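Local coordinates for protein myosin light chain (Saccharomyces cerevisiae, PDB 1M45) that serves as a calmodulin-like light chain that binds the IQ motifs of class II and class V myosins and supports assembly of the contractile ring in cytokinesis, at residues A[19-30]-A[56-67]. Residues are numbered along the deposited sequence; the frame is centred on the assembly and turned at random.
Sequences GAIAKDSLGDYL and SSLTLDQITGLI
Ile-21 and Leu-58 face each other as the hydrogen-bonded pair of a short antiparallel sheet, as in the sheet that couples the two loops of a paired EF-hand lobe. Ile-21 N donates to Leu-58 O, and Leu-58 N returns a 2.8 Å bond to Ile-21 O. Past the strand, Lys-23 N reaches Ser-56 O at 2.9 Å; at the other end a water joins Gly-19 O to Leu-60 N. From this sheet the exiting helices 26-30 and 60-67 diverge at 69°, their axes 12.2 Å apart at closest, and side chains fill the angle between them. Ile-63 is central: its CD1 meets Ile-21 CD1 at 3.5 Å, the two side chains crossing at about a right angle, while its CG2, anti to the backbone N, reaches Tyr-29 CE2 at 3.6 Å, obliquely to the ring. Cutting this side chain back to alanine removes CG1, CG2 and CD1 and is likely to open a gap between Ile-21, Leu-26 and Tyr-29, with the tyrosine ring less firmly supported. Leu-26, with CG anti to its own N (chi1 176°), sends CD1 to Ile-63 and CD2 to Leu-58 CD1. Phe-10 and Phe-13 of helix 10-13 also pack on Ile-21. Thr-59, the N-cap of helix 60-67, forms a capping box with Gln-62: Gln-62 N donates to Thr-59 OG1, and Thr-59 N to Gln-62 OE1 at 2.9 Å. The Tyr-29 hydroxyl bonds to Asn-6 and a water, and its OH lies 3.6 Å from Leu-60 CD1.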
loop_
_atom_site.group_PDB
_atom_site.type_symbol
_atom_site.label_atom_id
_atom_site.label_comp_id
_atom_site.label_asym_id
_atom_site.label_seq_id
_atom_site.Cartn_x
_atom_site.Cartn_y
_atom_site.Cartn_z
ATOM N N GLY A 19 -6.088 -5.259 24.139
ATOM C CA GLY A 19 -4.749 -5.838 24.118
ATOM C C GLY A 19 -4.616 -6.749 22.895
ATOM O O GLY A 19 -3.693 -7.584 22.784
ATOM N N ALA A 20 -5.533 -6.562 21.950
ATOM C CA ALA A 20 -5.564 -7.354 20.735
ATOM C C ALA A 20 -6.300 -6.581 19.651
ATOM O O ALA A 20 -7.101 -5.692 19.947
ATOM C CB ALA A 20 -6.319 -8.678 21.019
ATOM N N ILE A 21 -6.062 -6.945 18.397
ATOM C CA ILE A 21 -6.768 -6.324 17.282
ATOM C C ILE A 21 -7.477 -7.364 16.436
ATOM O O ILE A 21 -7.106 -8.547 16.427
ATOM C CB ILE A 21 -5.796 -5.497 16.385
ATOM C CG1 ILE A 21 -4.694 -6.375 15.766
ATOM C CG2 ILE A 21 -5.101 -4.372 17.161
ATOM C CD1 ILE A 21 -3.909 -5.699 14.668
ATOM N N ALA A 22 -8.446 -6.888 15.671
ATOM C CA ALA A 22 -9.219 -7.755 14.800
ATOM C C ALA A 22 -8.289 -8.522 13.867
ATOM O O ALA A 22 -7.370 -7.941 13.315
ATOM C CB ALA A 22 -10.206 -6.933 14.002
ATOM N N LYS A 23 -8.532 -9.822 13.693
ATOM C CA LYS A 23 -7.729 -10.624 12.778
ATOM C C LYS A 23 -7.799 -10.063 11.349
ATOM O O LYS A 23 -6.806 -10.075 10.593
ATOM C CB LYS A 23 -8.219 -12.078 12.830
ATOM C CG LYS A 23 -7.221 -13.052 12.383
ATOM C CD LYS A 23 -7.564 -14.463 12.875
ATOM C CE LYS A 23 -9.007 -14.823 12.566
ATOM N NZ LYS A 23 -9.330 -16.224 13.035
ATOM N N ASP A 24 -8.970 -9.536 10.992
ATOM C CA ASP A 24 -9.184 -8.918 9.686
ATOM C C ASP A 24 -8.472 -7.566 9.513
ATOM O O ASP A 24 -8.519 -6.980 8.432
ATOM C CB ASP A 24 -10.673 -8.765 9.354
ATOM C CG ASP A 24 -11.426 -7.964 10.390
ATOM O OD1 ASP A 24 -11.091 -6.800 10.651
ATOM O OD2 ASP A 24 -12.456 -8.425 10.966
ATOM N N SER A 25 -7.827 -7.081 10.571
ATOM C CA SER A 25 -7.083 -5.837 10.483
ATOM C C SER A 25 -5.623 -6.126 10.287
ATOM O O SER A 25 -4.819 -5.181 10.202
ATOM C CB SER A 25 -7.220 -4.987 11.748
ATOM O OG SER A 25 -8.465 -4.355 11.819
ATOM N N LEU A 26 -5.238 -7.398 10.192
ATOM C CA LEU A 26 -3.801 -7.717 10.157
ATOM C C LEU A 26 -3.117 -7.120 8.958
ATOM O O LEU A 26 -1.982 -6.619 9.082
ATOM C CB LEU A 26 -3.539 -9.235 10.242
ATOM C CG LEU A 26 -2.070 -9.603 10.111
ATOM C CD1 LEU A 26 -1.224 -9.042 11.237
ATOM C CD2 LEU A 26 -1.943 -11.132 10.094
ATOM N N GLY A 27 -3.787 -7.186 7.797
ATOM C CA GLY A 27 -3.187 -6.629 6.590
ATOM C C GLY A 27 -2.853 -5.152 6.721
ATOM O O GLY A 27 -1.749 -4.709 6.394
ATOM N N ASP A 28 -3.814 -4.375 7.207
ATOM C CA ASP A 28 -3.592 -2.941 7.370
ATOM C C ASP A 28 -2.555 -2.610 8.437
ATOM O O ASP A 28 -1.848 -1.605 8.330
ATOM C CB ASP A 28 -4.934 -2.265 7.647
ATOM C CG ASP A 28 -5.758 -2.139 6.418
ATOM O OD1 ASP A 28 -6.955 -1.778 6.537
ATOM O OD2 ASP A 28 -5.282 -2.332 5.293
ATOM N N TYR A 29 -2.507 -3.448 9.479
ATOM C CA TYR A 29 -1.470 -3.276 10.500
ATOM C C TYR A 29 -0.093 -3.473 9.871
ATOM O O TYR A 29 0.801 -2.678 10.102
ATOM C CB TYR A 29 -1.640 -4.228 11.702
ATOM C CG TYR A 29 -0.528 -4.092 12.673
ATOM C CD1 TYR A 29 -0.492 -3.030 13.556
ATOM C CD2 TYR A 29 0.508 -5.010 12.683
ATOM C CE1 TYR A 29 0.585 -2.866 14.421
ATOM C CE2 TYR A 29 1.621 -4.855 13.513
ATOM C CZ TYR A 29 1.646 -3.784 14.392
ATOM O OH TYR A 29 2.743 -3.634 15.210
ATOM N N LEU A 30 0.044 -4.539 9.074
ATOM C CA LEU A 30 1.309 -4.816 8.418
ATOM C C LEU A 30 1.688 -3.675 7.491
ATOM O O LEU A 30 2.872 -3.308 7.367
ATOM C CB LEU A 30 1.234 -6.134 7.638
ATOM C CG LEU A 30 1.171 -7.353 8.569
ATOM C CD1 LEU A 30 0.892 -8.623 7.740
ATOM C CD2 LEU A 30 2.432 -7.513 9.390
ATOM N N SER A 56 -11.022 -14.346 17.271
ATOM C CA SER A 56 -11.270 -13.340 16.235
ATOM C C SER A 56 -10.233 -12.204 16.266
ATOM O O SER A 56 -10.351 -11.217 15.503
ATOM C CB SER A 56 -12.656 -12.741 16.442
ATOM O OG SER A 56 -13.674 -13.710 16.286
ATOM N N SER A 57 -9.235 -12.323 17.142
ATOM C CA SER A 57 -8.265 -11.256 17.321
ATOM C C SER A 57 -6.874 -11.797 17.519
ATOM O O SER A 57 -6.702 -12.981 17.782
ATOM C CB SER A 57 -8.655 -10.363 18.496
ATOM O OG SER A 57 -8.752 -11.146 19.676
ATOM N N LEU A 58 -5.881 -10.920 17.377
ATOM C CA LEU A 58 -4.479 -11.266 17.540
ATOM C C LEU A 58 -3.822 -10.284 18.500
ATOM O O LEU A 58 -4.069 -9.076 18.423
ATOM C CB LEU A 58 -3.734 -11.205 16.180
ATOM C CG LEU A 58 -4.227 -12.080 15.033
ATOM C CD1 LEU A 58 -3.561 -11.686 13.713
ATOM C CD2 LEU A 58 -3.994 -13.558 15.382
ATOM N N THR A 59 -2.985 -10.795 19.402
ATOM C CA THR A 59 -2.203 -9.943 20.293
ATOM C C THR A 59 -0.982 -9.404 19.561
ATOM O O THR A 59 -0.601 -9.928 18.496
ATOM C CB THR A 59 -1.720 -10.691 21.568
ATOM O OG1 THR A 59 -0.773 -11.704 21.212
ATOM C CG2 THR A 59 -2.850 -11.382 22.283
ATOM N N LEU A 60 -0.355 -8.369 20.125
ATOM C CA LEU A 60 0.835 -7.804 19.514
ATOM C C LEU A 60 1.925 -8.855 19.472
ATOM O O LEU A 60 2.667 -8.974 18.493
ATOM C CB LEU A 60 1.308 -6.554 20.265
ATOM C CG LEU A 60 2.526 -5.840 19.707
ATOM C CD1 LEU A 60 2.350 -5.511 18.219
ATOM C CD2 LEU A 60 2.741 -4.595 20.522
ATOM N N ASP A 61 2.032 -9.628 20.542
ATOM C CA ASP A 61 3.039 -10.662 20.559
ATOM C C ASP A 61 2.822 -11.725 19.488
ATOM O O ASP A 61 3.796 -12.266 18.952
ATOM C CB ASP A 61 3.112 -11.343 21.919
ATOM C CG ASP A 61 3.783 -10.487 22.956
ATOM O OD1 ASP A 61 4.688 -9.668 22.609
ATOM O OD2 ASP A 61 3.481 -10.612 24.152
ATOM N N GLN A 62 1.558 -12.028 19.204
ATOM C CA GLN A 62 1.244 -13.038 18.199
ATOM C C GLN A 62 1.615 -12.483 16.839
ATOM O O GLN A 62 2.207 -13.194 15.990
ATOM C CB GLN A 62 -0.217 -13.422 18.225
ATOM C CG GLN A 62 -0.657 -14.300 19.383
ATOM C CD GLN A 62 -2.119 -14.628 19.309
ATOM O OE1 GLN A 62 -2.967 -13.738 19.258
ATOM N NE2 GLN A 62 -2.432 -15.918 19.263
ATOM N N ILE A 63 1.343 -11.190 16.661
ATOM C CA ILE A 63 1.662 -10.555 15.379
ATOM C C ILE A 63 3.158 -10.474 15.165
ATOM O O ILE A 63 3.655 -10.725 14.071
ATOM C CB ILE A 63 1.017 -9.152 15.262
ATOM C CG1 ILE A 63 -0.489 -9.327 15.213
ATOM C CG2 ILE A 63 1.495 -8.446 13.976
ATOM C CD1 ILE A 63 -1.301 -8.011 15.170
ATOM N N THR A 64 3.889 -10.129 16.221
ATOM C CA THR A 64 5.335 -10.056 16.159
ATOM C C THR A 64 5.914 -11.414 15.816
ATOM O O THR A 64 6.826 -11.513 15.002
ATOM C CB THR A 64 5.894 -9.526 17.500
ATOM O OG1 THR A 64 5.339 -8.231 17.748
ATOM C CG2 THR A 64 7.385 -9.262 17.381
ATOM N N GLY A 65 5.353 -12.459 16.418
ATOM C CA GLY A 65 5.744 -13.822 16.108
ATOM C C GLY A 65 5.539 -14.110 14.625
ATOM O O GLY A 65 6.426 -14.652 13.956
ATOM N N LEU A 66 4.380 -13.716 14.083
ATOM C CA LEU A 66 4.071 -13.918 12.653
ATOM C C LEU A 66 5.055 -13.184 11.770
ATOM O O LEU A 66 5.438 -13.707 10.712
ATOM C CB LEU A 66 2.634 -13.493 12.307
ATOM C CG LEU A 66 1.506 -14.273 12.967
ATOM C CD1 LEU A 66 0.158 -13.591 12.754
ATOM C CD2 LEU A 66 1.477 -15.697 12.420
ATOM N N ILE A 67 5.432 -11.964 12.157
ATOM C CA ILE A 67 6.362 -11.178 11.353
ATOM C C ILE A 67 7.752 -11.814 11.347
ATOM O O ILE A 67 8.403 -11.868 10.329
ATOM C CB ILE A 67 6.408 -9.721 11.846
ATOM C CG1 ILE A 67 5.047 -9.067 11.631
ATOM C CG2 ILE A 67 7.544 -8.931 11.151
ATOM C CD1 ILE A 67 4.829 -7.810 12.414
HETATM O O HOH W 1 -1.105 -7.076 22.576
HETATM O O HOH W 2 -11.571 -10.376 12.619
HETATM O O HOH W 3 4.741 -5.722 15.634
#